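Local coordinates for lysozyme (Meretrix lusoria, PDB 4PJ2), which breaks the beta-1,4 linkages of bacterial peptidoglycan and of chitin oligomers, lysing Gram-positive cells as a member of the invertebrate-type lysozymes, at residues 43-46 with 50-53; 24-29 with 33-38; 13-16 with 20-23; 4-9 with 87-92. All blocks are in the same frame, centred on the assembly; numbering follows the deposited sequence. Where two conformers were deposited one is given.

Contact 1: residues 43-46 with 50-53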
loop_
_atom_site.group_PDB
_atom_site.type_symbol
_atom_site.label_atom_id
_atom_site.label_comp_id
_atom_site.label_asym_id
_atom_site.label_seq_id
_atom_site.Cartn_x
_atom_site.Cartn_y
_atom_site.Cartn_z
ATOM N N ALA D 43 4.538 6.028 -4.770
ATOM C CA ALA D 43 4.286 6.325 -3.363
ATOM C C ALA D 43 5.566 6.238 -2.545
ATOM O O ALA D 43 5.781 7.006 -1.597
ATOM C CB ALA D 43 3.249 5.382 -2.799
ATOM N N TYR D 44 6.401 5.264 -2.893
ATOM C CA TYR D 44 7.665 5.034 -2.213
ATOM C C TYR D 44 8.590 6.218 -2.462
ATOM O O TYR D 44 9.170 6.765 -1.530
ATOM C CB TYR D 44 8.266 3.728 -2.704
ATOM C CG TYR D 44 9.467 3.174 -1.961
ATOM C CD1 TYR D 44 10.713 3.769 -2.071
ATOM C CD2 TYR D 44 9.375 1.992 -1.249
ATOM C CE1 TYR D 44 11.819 3.234 -1.434
ATOM C CE2 TYR D 44 10.480 1.440 -0.611
ATOM C CZ TYR D 44 11.693 2.074 -0.700
ATOM O OH TYR D 44 12.802 1.524 -0.108
ATOM N N TRP D 45 8.683 6.640 -3.720
ATOM C CA TRP D 45 9.523 7.769 -4.096
ATOM C C TRP D 45 9.091 9.060 -3.421
ATOM O O TRP D 45 9.927 9.838 -2.962
ATOM C CB TRP D 45 9.533 7.952 -5.617
ATOM C CG TRP D 45 10.419 9.064 -6.062
ATOM C CD1 TRP D 45 11.779 9.054 -6.111
ATOM C CD2 TRP D 45 10.011 10.362 -6.506
ATOM N NE1 TRP D 45 12.245 10.263 -6.568
ATOM C CE2 TRP D 45 11.179 11.083 -6.819
ATOM C CE3 TRP D 45 8.770 10.980 -6.680
ATOM C CZ2 TRP D 45 11.142 12.395 -7.291
ATOM C CZ3 TRP D 45 8.736 12.279 -7.149
ATOM C CH2 TRP D 45 9.913 12.971 -7.455
ATOM N N ILE D 46 7.787 9.279 -3.336
ATOM C CA ILE D 46 7.264 10.461 -2.664
ATOM C C ILE D 46 7.718 10.467 -1.199
ATOM O O ILE D 46 8.234 11.465 -0.699
ATOM C CB ILE D 46 5.714 10.530 -2.759
ATOM C CG1 ILE D 46 5.300 10.854 -4.200
ATOM C CG2 ILE D 46 5.137 11.545 -1.771
ATOM C CD1 ILE D 46 3.813 10.684 -4.486
ATOM N N ARG D 50 11.497 12.404 -2.495
ATOM C CA ARG D 50 11.533 12.814 -3.893
ATOM C C ARG D 50 12.939 13.168 -4.376
ATOM O O ARG D 50 13.150 14.230 -4.972
ATOM C CB ARG D 50 10.602 14.003 -4.125
ATOM C CG ARG D 50 9.150 13.728 -3.781
ATOM C CD ARG D 50 8.290 14.956 -4.008
ATOM N NE ARG D 50 7.425 14.791 -5.176
ATOM C CZ ARG D 50 6.099 14.664 -5.142
ATOM N NH1 ARG D 50 5.436 14.696 -3.988
ATOM N NH2 ARG D 50 5.426 14.510 -6.280
ATOM N N PRO D 51 13.916 12.281 -4.128
ATOM C CA PRO D 51 15.249 12.591 -4.649
ATOM C C PRO D 51 15.290 12.585 -6.176
ATOM O O PRO D 51 14.530 11.876 -6.844
ATOM C CB PRO D 51 16.119 11.474 -4.074
ATOM C CG PRO D 51 15.190 10.343 -3.863
ATOM C CD PRO D 51 13.864 10.956 -3.487
ATOM N N GLY D 52 16.174 13.396 -6.732
ATOM C CA GLY D 52 16.260 13.503 -8.170
ATOM C C GLY D 52 15.154 14.364 -8.746
ATOM O O GLY D 52 14.433 15.058 -8.025
ATOM N N SER D 53 15.006 14.281 -10.060
ATOM C CA SER D 53 14.092 15.143 -10.792
ATOM C C SER D 53 12.669 14.598 -10.823
ATOM O O SER D 53 11.712 15.363 -10.892
ATOM C CB SER D 53 14.602 15.312 -12.220
ATOM O OG SER D 53 13.876 16.305 -12.924
#

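Contact 2: residues 24-29 with 33-38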
loop_
_atom_site.group_PDB
_atom_site.type_symbol
_atom_site.label_atom_id
_atom_site.label_comp_id
_atom_site.label_asym_id
_atom_site.label_seq_id
_atom_site.Cartn_x
_atom_site.Cartn_y
_atom_site.Cartn_z
ATOM N N VAL D 24 15.764 -2.196 -15.144
ATOM C CA VAL D 24 14.785 -2.930 -15.932
ATOM C C VAL D 24 13.644 -2.069 -16.478
ATOM O O VAL D 24 12.764 -2.579 -17.171
ATOM C CB VAL D 24 14.180 -4.076 -15.109
ATOM C CG1 VAL D 24 15.232 -5.141 -14.812
ATOM C CG2 VAL D 24 13.567 -3.546 -13.808
ATOM N N GLY D 25 13.657 -0.772 -16.196
ATOM C CA GLY D 25 12.576 0.097 -16.632
ATOM C C GLY D 25 11.358 -0.053 -15.733
ATOM O O GLY D 25 11.466 -0.587 -14.623
ATOM N N CYS D 26 10.201 0.416 -16.205
ATOM C CA CYS D 26 8.966 0.363 -15.417
ATOM C C CYS D 26 8.041 -0.752 -15.899
ATOM O O CYS D 26 7.788 -0.892 -17.097
ATOM C CB CYS D 26 8.230 1.701 -15.477
ATOM S SG CYS D 26 9.143 3.099 -14.778
ATOM N N LYS D 27 7.541 -1.536 -14.949
ATOM C CA LYS D 27 6.673 -2.672 -15.246
ATOM C C LYS D 27 5.334 -2.515 -14.553
ATOM O O LYS D 27 5.256 -2.054 -13.412
ATOM C CB LYS D 27 7.336 -3.972 -14.802
ATOM C CG LYS D 27 8.634 -4.267 -15.541
ATOM C CD LYS D 27 9.505 -5.222 -14.760
ATOM C CE LYS D 27 10.935 -5.181 -15.264
ATOM N NZ LYS D 27 11.843 -6.037 -14.438
ATOM N N MET D 28 4.284 -2.914 -15.259
ATOM C CA MET D 28 2.919 -2.761 -14.787
ATOM C C MET D 28 2.413 -4.034 -14.142
ATOM O O MET D 28 2.533 -5.125 -14.705
ATOM C CB MET D 28 1.993 -2.422 -15.958
ATOM C CG MET D 28 1.843 -0.944 -16.222
ATOM S SD MET D 28 0.608 -0.142 -15.178
ATOM C CE MET D 28 -0.778 -0.332 -16.304
ATOM N N ASP D 29 1.839 -3.879 -12.959
ATOM C CA ASP D 29 1.084 -4.937 -12.314
ATOM C C ASP D 29 -0.081 -4.242 -11.616
ATOM O O ASP D 29 0.127 -3.341 -10.802
ATOM C CB ASP D 29 1.972 -5.699 -11.321
ATOM C CG ASP D 29 1.456 -7.103 -11.012
ATOM O OD1 ASP D 29 0.451 -7.533 -11.614
ATOM O OD2 ASP D 29 2.075 -7.787 -10.167
ATOM N N LEU D 33 2.685 1.119 -11.698
ATOM C CA LEU D 33 4.040 0.957 -12.199
ATOM C C LEU D 33 5.065 0.838 -11.074
ATOM O O LEU D 33 5.003 1.562 -10.086
ATOM C CB LEU D 33 4.433 2.152 -13.070
ATOM C CG LEU D 33 3.919 2.218 -14.504
ATOM C CD1 LEU D 33 4.324 3.537 -15.140
ATOM C CD2 LEU D 33 4.461 1.057 -15.311
ATOM N N SER D 34 5.999 -0.094 -11.244
ATOM C CA SER D 34 7.155 -0.209 -10.369
ATOM C C SER D 34 8.379 -0.154 -11.267
ATOM O O SER D 34 8.411 -0.814 -12.314
ATOM C CB SER D 34 7.103 -1.525 -9.605
ATOM O OG SER D 34 8.118 -1.591 -8.629
ATOM N N CYS D 35 9.379 0.621 -10.868
ATOM C CA CYS D 35 10.470 0.956 -11.767
ATOM C C CYS D 35 11.866 0.621 -11.254
ATOM O O CYS D 35 12.181 0.804 -10.076
ATOM C CB CYS D 35 10.413 2.456 -12.097
ATOM S SG CYS D 35 8.829 3.042 -12.760
ATOM N N GLY D 36 12.713 0.146 -12.162
ATOM C CA GLY D 36 14.149 0.216 -11.959
ATOM C C GLY D 36 14.791 -0.834 -11.088
ATOM O O GLY D 36 14.189 -1.859 -10.751
ATOM N N TYR D 37 16.039 -0.541 -10.727
ATOM C CA TYR D 37 16.900 -1.437 -9.957
ATOM C C TYR D 37 16.244 -2.006 -8.711
ATOM O O TYR D 37 16.446 -3.174 -8.375
ATOM C CB TYR D 37 18.153 -0.685 -9.499
ATOM C CG TYR D 37 19.116 -0.307 -10.605
ATOM C CD1 TYR D 37 19.021 0.919 -11.252
ATOM C CD2 TYR D 37 20.142 -1.166 -10.977
ATOM C CE1 TYR D 37 19.913 1.268 -12.258
ATOM C CE2 TYR D 37 21.032 -0.822 -11.974
ATOM C CZ TYR D 37 20.911 0.395 -12.607
ATOM O OH TYR D 37 21.799 0.739 -13.594
ATOM N N PHE D 38 15.499 -1.161 -7.987
ATOM C CA PHE D 38 14.911 -1.539 -6.700
ATOM C C PHE D 38 13.395 -1.693 -6.782
ATOM O O PHE D 38 12.743 -1.917 -5.767
ATOM C CB PHE D 38 15.300 -0.529 -5.607
ATOM C CG PHE D 38 16.748 -0.601 -5.225
ATOM C CD1 PHE D 38 17.699 0.153 -5.897
ATOM C CD2 PHE D 38 17.167 -1.472 -4.231
ATOM C CE1 PHE D 38 19.042 0.072 -5.543
ATOM C CE2 PHE D 38 18.501 -1.562 -3.880
ATOM C CZ PHE D 38 19.441 -0.798 -4.544
#

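Contact 3: residues 13-16 with 20-23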
loop_
_atom_site.group_PDB
_atom_site.type_symbol
_atom_site.label_atom_id
_atom_site.label_comp_id
_atom_site.label_asym_id
_atom_site.label_seq_id
_atom_site.Cartn_x
_atom_site.Cartn_y
_atom_site.Cartn_z
ATOM N N CYS D 13 22.022 -7.148 -2.146
ATOM C CA CYS D 13 21.125 -8.289 -2.095
ATOM C C CYS D 13 19.697 -7.898 -2.443
ATOM O O CYS D 13 19.017 -8.629 -3.174
ATOM C CB CYS D 13 21.205 -8.972 -0.726
ATOM S SG CYS D 13 22.797 -9.802 -0.436
ATOM N N ILE D 14 19.225 -6.753 -1.944
ATOM C CA ILE D 14 17.892 -6.298 -2.304
ATOM C C ILE D 14 17.824 -6.007 -3.798
ATOM O O ILE D 14 16.848 -6.352 -4.459
ATOM C CB ILE D 14 17.479 -5.042 -1.504
ATOM C CG1 ILE D 14 17.394 -5.396 -0.013
ATOM C CG2 ILE D 14 16.147 -4.491 -2.034
ATOM C CD1 ILE D 14 17.215 -4.195 0.933
ATOM N N CYS D 15 18.857 -5.367 -4.328
ATOM C CA CYS D 15 18.919 -5.075 -5.751
ATOM C C CYS D 15 18.838 -6.376 -6.560
ATOM O O CYS D 15 18.029 -6.494 -7.471
ATOM C CB CYS D 15 20.205 -4.296 -6.035
ATOM S SG CYS D 15 20.258 -3.425 -7.611
ATOM N N LYS D 16 19.632 -7.371 -6.188
ATOM C CA LYS D 16 19.594 -8.656 -6.891
ATOM C C LYS D 16 18.222 -9.314 -6.793
ATOM O O LYS D 16 17.700 -9.851 -7.768
ATOM C CB LYS D 16 20.672 -9.585 -6.338
ATOM C CG LYS D 16 22.080 -9.166 -6.737
ATOM C CD LYS D 16 23.155 -10.058 -6.140
ATOM C CE LYS D 16 24.551 -9.563 -6.529
ATOM N NZ LYS D 16 25.657 -10.470 -6.093
ATOM N N GLY D 20 17.579 -8.565 -10.354
ATOM C CA GLY D 20 18.859 -9.134 -10.754
ATOM C C GLY D 20 19.888 -8.017 -10.819
ATOM O O GLY D 20 20.924 -8.135 -11.476
ATOM N N CYS D 21 19.592 -6.947 -10.082
ATOM C CA CYS D 21 20.337 -5.680 -10.097
ATOM C C CYS D 21 20.627 -5.127 -11.486
ATOM O O CYS D 21 21.787 -4.951 -11.881
ATOM C CB CYS D 21 21.613 -5.751 -9.244
ATOM S SG CYS D 21 21.999 -4.160 -8.419
ATOM N N ARG D 22 19.555 -4.824 -12.208
ATOM C CA ARG D 22 19.645 -4.204 -13.529
ATOM C C ARG D 22 18.610 -3.089 -13.631
ATOM O O ARG D 22 17.582 -3.127 -12.942
ATOM C CB ARG D 22 19.393 -5.235 -14.642
ATOM C CG ARG D 22 20.452 -6.313 -14.759
ATOM C CD ARG D 22 20.143 -7.276 -15.906
ATOM N NE ARG D 22 20.108 -6.615 -17.213
ATOM C CZ ARG D 22 21.146 -6.498 -18.037
ATOM N NH1 ARG D 22 22.333 -6.990 -17.705
ATOM N NH2 ARG D 22 20.997 -5.884 -19.203
ATOM N N ASN D 23 18.871 -2.092 -14.475
ATOM C CA ASN D 23 17.860 -1.071 -14.750
ATOM C C ASN D 23 16.812 -1.613 -15.706
ATOM O O ASN D 23 16.941 -1.498 -16.927
ATOM C CB ASN D 23 18.462 0.189 -15.354
ATOM C CG ASN D 23 17.407 1.238 -15.661
ATOM O OD1 ASN D 23 16.280 1.165 -15.169
ATOM N ND2 ASN D 23 17.770 2.223 -16.467
#

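Contact 4: residues 4-9 with 87-92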
loop_
_atom_site.group_PDB
_atom_site.type_symbol
_atom_site.label_atom_id
_atom_site.label_comp_id
_atom_site.label_asym_id
_atom_site.label_seq_id
_atom_site.Cartn_x
_atom_site.Cartn_y
_atom_site.Cartn_z
ATOM N N GLY D 4 24.204 5.472 4.039
ATOM C CA GLY D 4 23.089 5.675 4.953
ATOM C C GLY D 4 23.001 4.519 5.926
ATOM O O GLY D 4 23.985 3.832 6.160
ATOM N N ILE D 5 21.826 4.283 6.496
ATOM C CA ILE D 5 21.719 3.265 7.538
ATOM C C ILE D 5 21.713 1.835 7.017
ATOM O O ILE D 5 21.948 0.903 7.777
ATOM C CB ILE D 5 20.493 3.480 8.435
ATOM C CG1 ILE D 5 19.184 3.317 7.669
ATOM C CG2 ILE D 5 20.594 4.859 9.096
ATOM C CD1 ILE D 5 17.977 3.434 8.572
ATOM N N VAL D 6 21.444 1.654 5.729
ATOM C CA VAL D 6 21.449 0.318 5.143
ATOM C C VAL D 6 22.859 0.006 4.633
ATOM O O VAL D 6 23.462 0.849 3.983
ATOM C CB VAL D 6 20.439 0.205 3.979
ATOM C CG1 VAL D 6 20.353 -1.252 3.503
ATOM C CG2 VAL D 6 19.069 0.744 4.405
ATOM N N SER D 7 23.365 -1.199 4.916
ATOM C CA SER D 7 24.707 -1.603 4.487
ATOM C C SER D 7 24.748 -1.830 2.976
ATOM O O SER D 7 23.741 -2.141 2.338
ATOM C CB SER D 7 25.141 -2.896 5.195
ATOM O OG SER D 7 24.529 -4.036 4.589
ATOM N N GLN D 8 25.936 -1.689 2.406
ATOM C CA GLN D 8 26.143 -1.901 0.983
ATOM C C GLN D 8 25.809 -3.324 0.558
ATOM O O GLN D 8 25.187 -3.524 -0.475
ATOM C CB GLN D 8 27.580 -1.566 0.599
ATOM C CG GLN D 8 27.912 -0.106 0.761
ATOM C CD GLN D 8 27.140 0.777 -0.187
ATOM O OE1 GLN D 8 27.235 0.630 -1.401
ATOM N NE2 GLN D 8 26.335 1.680 0.366
ATOM N N ARG D 9 26.187 -4.315 1.359
ATOM C CA ARG D 9 25.887 -5.702 0.985
ATOM C C ARG D 9 24.376 -5.936 0.999
ATOM O O ARG D 9 23.828 -6.627 0.136
ATOM C CB ARG D 9 26.593 -6.687 1.910
ATOM C CG ARG D 9 28.104 -6.726 1.701
ATOM C CD ARG D 9 28.802 -7.629 2.704
ATOM N NE ARG D 9 30.221 -7.296 2.809
ATOM C CZ ARG D 9 31.029 -7.724 3.775
ATOM N NH1 ARG D 9 30.567 -8.516 4.737
ATOM N NH2 ARG D 9 32.307 -7.355 3.783
ATOM N N GLU D 87 17.554 -7.897 7.414
ATOM C CA GLU D 87 16.279 -8.589 7.587
ATOM C C GLU D 87 15.164 -7.551 7.683
ATOM O O GLU D 87 14.124 -7.686 7.041
ATOM C CB GLU D 87 16.232 -9.496 8.824
ATOM C CG GLU D 87 14.833 -10.133 8.987
ATOM C CD GLU D 87 14.620 -10.895 10.279
ATOM O OE1 GLU D 87 15.460 -10.797 11.196
ATOM O OE2 GLU D 87 13.577 -11.586 10.376
ATOM N N GLY D 88 15.385 -6.508 8.478
ATOM C CA GLY D 88 14.408 -5.446 8.625
ATOM C C GLY D 88 14.247 -4.626 7.360
ATOM O O GLY D 88 13.129 -4.419 6.871
ATOM N N PHE D 89 15.363 -4.162 6.814
ATOM C CA PHE D 89 15.313 -3.249 5.677
ATOM C C PHE D 89 14.731 -3.920 4.433
ATOM O O PHE D 89 13.965 -3.309 3.699
ATOM C CB PHE D 89 16.693 -2.680 5.354
ATOM C CG PHE D 89 17.331 -1.896 6.489
ATOM C CD1 PHE D 89 18.661 -2.118 6.827
ATOM C CD2 PHE D 89 16.623 -0.917 7.191
ATOM C CE1 PHE D 89 19.264 -1.400 7.855
ATOM C CE2 PHE D 89 17.240 -0.189 8.230
ATOM C CZ PHE D 89 18.554 -0.437 8.549
ATOM N N ALA D 90 15.148 -5.161 4.159
ATOM C CA ALA D 90 14.581 -5.910 3.036
ATOM C C ALA D 90 13.066 -6.050 3.169
ATOM O O ALA D 90 12.328 -5.900 2.184
ATOM C CB ALA D 90 15.261 -7.296 2.920
ATOM N N ARG D 91 12.608 -6.404 4.361
ATOM C CA ARG D 91 11.177 -6.595 4.584
ATOM C C ARG D 91 10.379 -5.271 4.499
ATOM O O ARG D 91 9.256 -5.271 4.026
ATOM C CB ARG D 91 10.909 -7.350 5.892
ATOM C CG ARG D 91 11.426 -8.800 5.850
ATOM C CD ARG D 91 11.189 -9.563 7.143
ATOM N NE ARG D 91 9.776 -9.751 7.448
ATOM C CZ ARG D 91 9.303 -10.161 8.620
ATOM N NH1 ARG D 91 10.133 -10.429 9.628
ATOM N NH2 ARG D 91 7.994 -10.276 8.793
ATOM N N GLU D 92 10.981 -4.156 4.912
ATOM C CA GLU D 92 10.381 -2.836 4.682
ATOM C C GLU D 92 10.314 -2.527 3.201
ATOM O O GLU D 92 9.341 -2.014 2.697
ATOM C CB GLU D 92 11.210 -1.740 5.365
ATOM C CG GLU D 92 11.239 -1.812 6.881
ATOM C CD GLU D 92 9.938 -1.430 7.490
ATOM O OE1 GLU D 92 9.776 -0.217 7.779
ATOM O OE2 GLU D 92 9.107 -2.315 7.723
#

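Contact 1: residues 43-46 with 50-53
Arg50 returns to the end of helix 42-47 through its backbone, its N donating to Trp45 O at 3.0 Å. The same residue then lies over the indole. Its CA sits above one face of the six-membered ring, 3.6 Å from the ring centroid, as a CH-pi contact, and CB and CG continue over the rim toward CH2 and CZ3. The guanidinium is not stacked: its plane stands 75° from that of the indole, and NE passes 3.5 Å from Trp45 CZ3. The chain bends at chi3, and the far end runs alongside Ile46, whose CG1 lies over one face of the guanidinium, 3.9 Å from Arg50 NH1.

Pro51 works at the pyrrole edge. Its O accepts the indole N-H, NE1 to O 2.8 Å, on a lone pair in the carbonyl plane and only 8° out of the ring plane. Pro51 CD comes within 3.5 Å of the same NE1, and both residues also pack on Cys58 of helix 55-59. Trp45 reaches this loop because its CG lies anti to the backbone N (chi1 -178°). Gly52 adds its O near the indole plane, 4.3 Å from CZ2, and Ser53 brushes the same corner through its backbone C.

The indole has one face covered by Arg50 and its N-H committed to a carbonyl, which should limit both its tilt and its rotation. This tryptophan belongs to the experimentally established 41-47 substrate-binding segment, consistent with the loop backing one wall of the substrate cleft of the type-I lysozyme.

Contact 2: residues 24-29 with 33-38
Leu33 lays its CD2 between Cys26 and Met28 on one face of the sheet. With CD1 anti to CA (chi2 175°), the CD2 branch swings toward the partner strand. It meets Met28 CG at 3.4 Å, tighter than an ordinary methyl contact, and Cys26 CB at 3.8 Å. The methionine, bent at chi2 and chi3, brings its SD past the same branch. Beyond Leu33, Trp55 and Lys56 of helix 55-59 continue the packing.

Cys26 stands on that face too, joined to Cys35 by a disulfide, SG to SG 2.0 Å. The two form an antiparallel non-hydrogen-bonded pair whose CA atoms are 4.0 Å apart, and the bridge closes with chi3 at 107°. This is the beta hairpin of strands 26-29 and 32-35, to which strand 40-41 adds a third member, and its first strand ends at Asp29, the predicted nucleophile. Asp29 OD1 is hydrogen-bonded to Asn115 ND2 of the putative exported protein bound in the assembly.

Lys27 and Ser34 form the hydrogen-bonded pair between the two non-hydrogen-bonded ones: Lys27 N to Ser34 O is 2.9 Å, and Ser34 N to Lys27 O is 3.0 Å. Gly36 carries the ladder past the disulfide, its N giving a bond of 2.9 Å to Gly25 O. Gly36 O, hydrogen-bonded to Gln39 NE2, is also touched by Val24 CG2 at 3.5 Å.

Contact 3: residues 13-16 with 20-23
Gly20 N donates a hydrogen bond to Lys16 O at 2.9 Å, the last turn's bond of helix 8-19, with the donor lifted well out of the carbonyl plane. One residue on, Cys21 N reaches further back, to Cys15 O at 3.1 Å, again from above that plane, 57° out of it. Together they make a helix C-terminus stopped by glycine: Gly20 is the first residue to leave helical angles, with positive phi, and Cys21 follows with positive phi as well, which turns the chain back over the helix end. Cys15 O has a second partner in Ser19 OG, and Ser19 OG is also hydrogen-bonded to Arg22 N, so the turn is pinned on both sides of the glycine.

The disulfide joins the same two residues as the second of these bonds, Cys15 SG to Cys21 SG 2.1 Å, with chi3 of 84°, close to the relaxed value. Any strain probably lies in Cys21, whose chi1 of -146° is off a staggered position. On the helix side Cys15 is buried, its SG directed toward the turn, and the ring of Phe38 packs against it.

The covalent loop that the bridge closes, residues 15 to 21, encloses Glu18, the predicted proton donor, whose side chain is about 6 Å from that of Cys15. Further out the packing thins quickly. Lys16 points its CB away from the turn, and of its side chain CG comes nearest, 4.3 Å from Cys21 CB.

Contact 4: residues 4-9 with 87-92
Ile5 and Val6, the two residues that meet Phe89, lead straight into Ser7, whose OG is held twice: it takes the N-H of Cys10, as the N-cap of helix 8-19, and is hydrogen-bonded to the O of the chain's last residue, Gln122. Val6 N in turn is bonded to Gln70 OE1 of helix 62-76. These polar ties fix the entry to the helix; what crosses to helix 86-95 is almost wholly apolar.

Phe89 points its side chain at the 4-9 segment, and Val6 comes to it from the opposite direction. Val6 CG2 stands over one face of the ring, 3.8 Å from the centroid and 14° off the normal, a CH-pi contact displaced toward CG and CD1. Its other methyl, CG1, which lies anti to the backbone N (chi1 -173°), reaches Phe89 CD1 at 3.8 Å, so both methyls press on that corner from the same side of the ring.

Ile5 takes the far end of the ring. Its CD1 lies 3.7 Å from Phe89 CE2, CG1 follows at 3.9 Å from CZ, and its carbonyl O comes obliquely to 3.5 Å from CE1. Met73 of helix 62-76 touches Ile5, Val6 and Phe89 alike, while Ala77 and Leu84 also pack on the phenylalanine.

The N-terminal loop thus closes over the hydrophobic core between helices 62-76 and 86-95. With methyls and a ring face as the joining groups, the fit between these parts depends on shape and burial, while Val6 N and Ser7 OG find their partners in Gln70, Cys10 and Gln122.

Overall arrangement
Contacts 2 and 3 touch directly: Tyr37 CE2 lies 3.5 Å from Asn23 N, and Phe38 CD2 is 3.9 Å from Ile14 CG2. Contact 3 passes on to contact 4 through Ile14 CD1, 3.8 Å from Ala90 CA. Contact 1 stands apart, its centre about 14 Å from that of contact 2 and about 18 Å from that of contact 4. His93, a substrate-binding residue, draws the set together: its ND1 is hydrogen-bonded to Tyr44 OH, its NE2 to Phe38 O, and Ile14 packs on it. Contact 2 holds Asp29, the predicted nucleophile, and contact 3 brackets Glu18, the predicted proton donor, while contact 1 supplies residues of the substrate-binding segment.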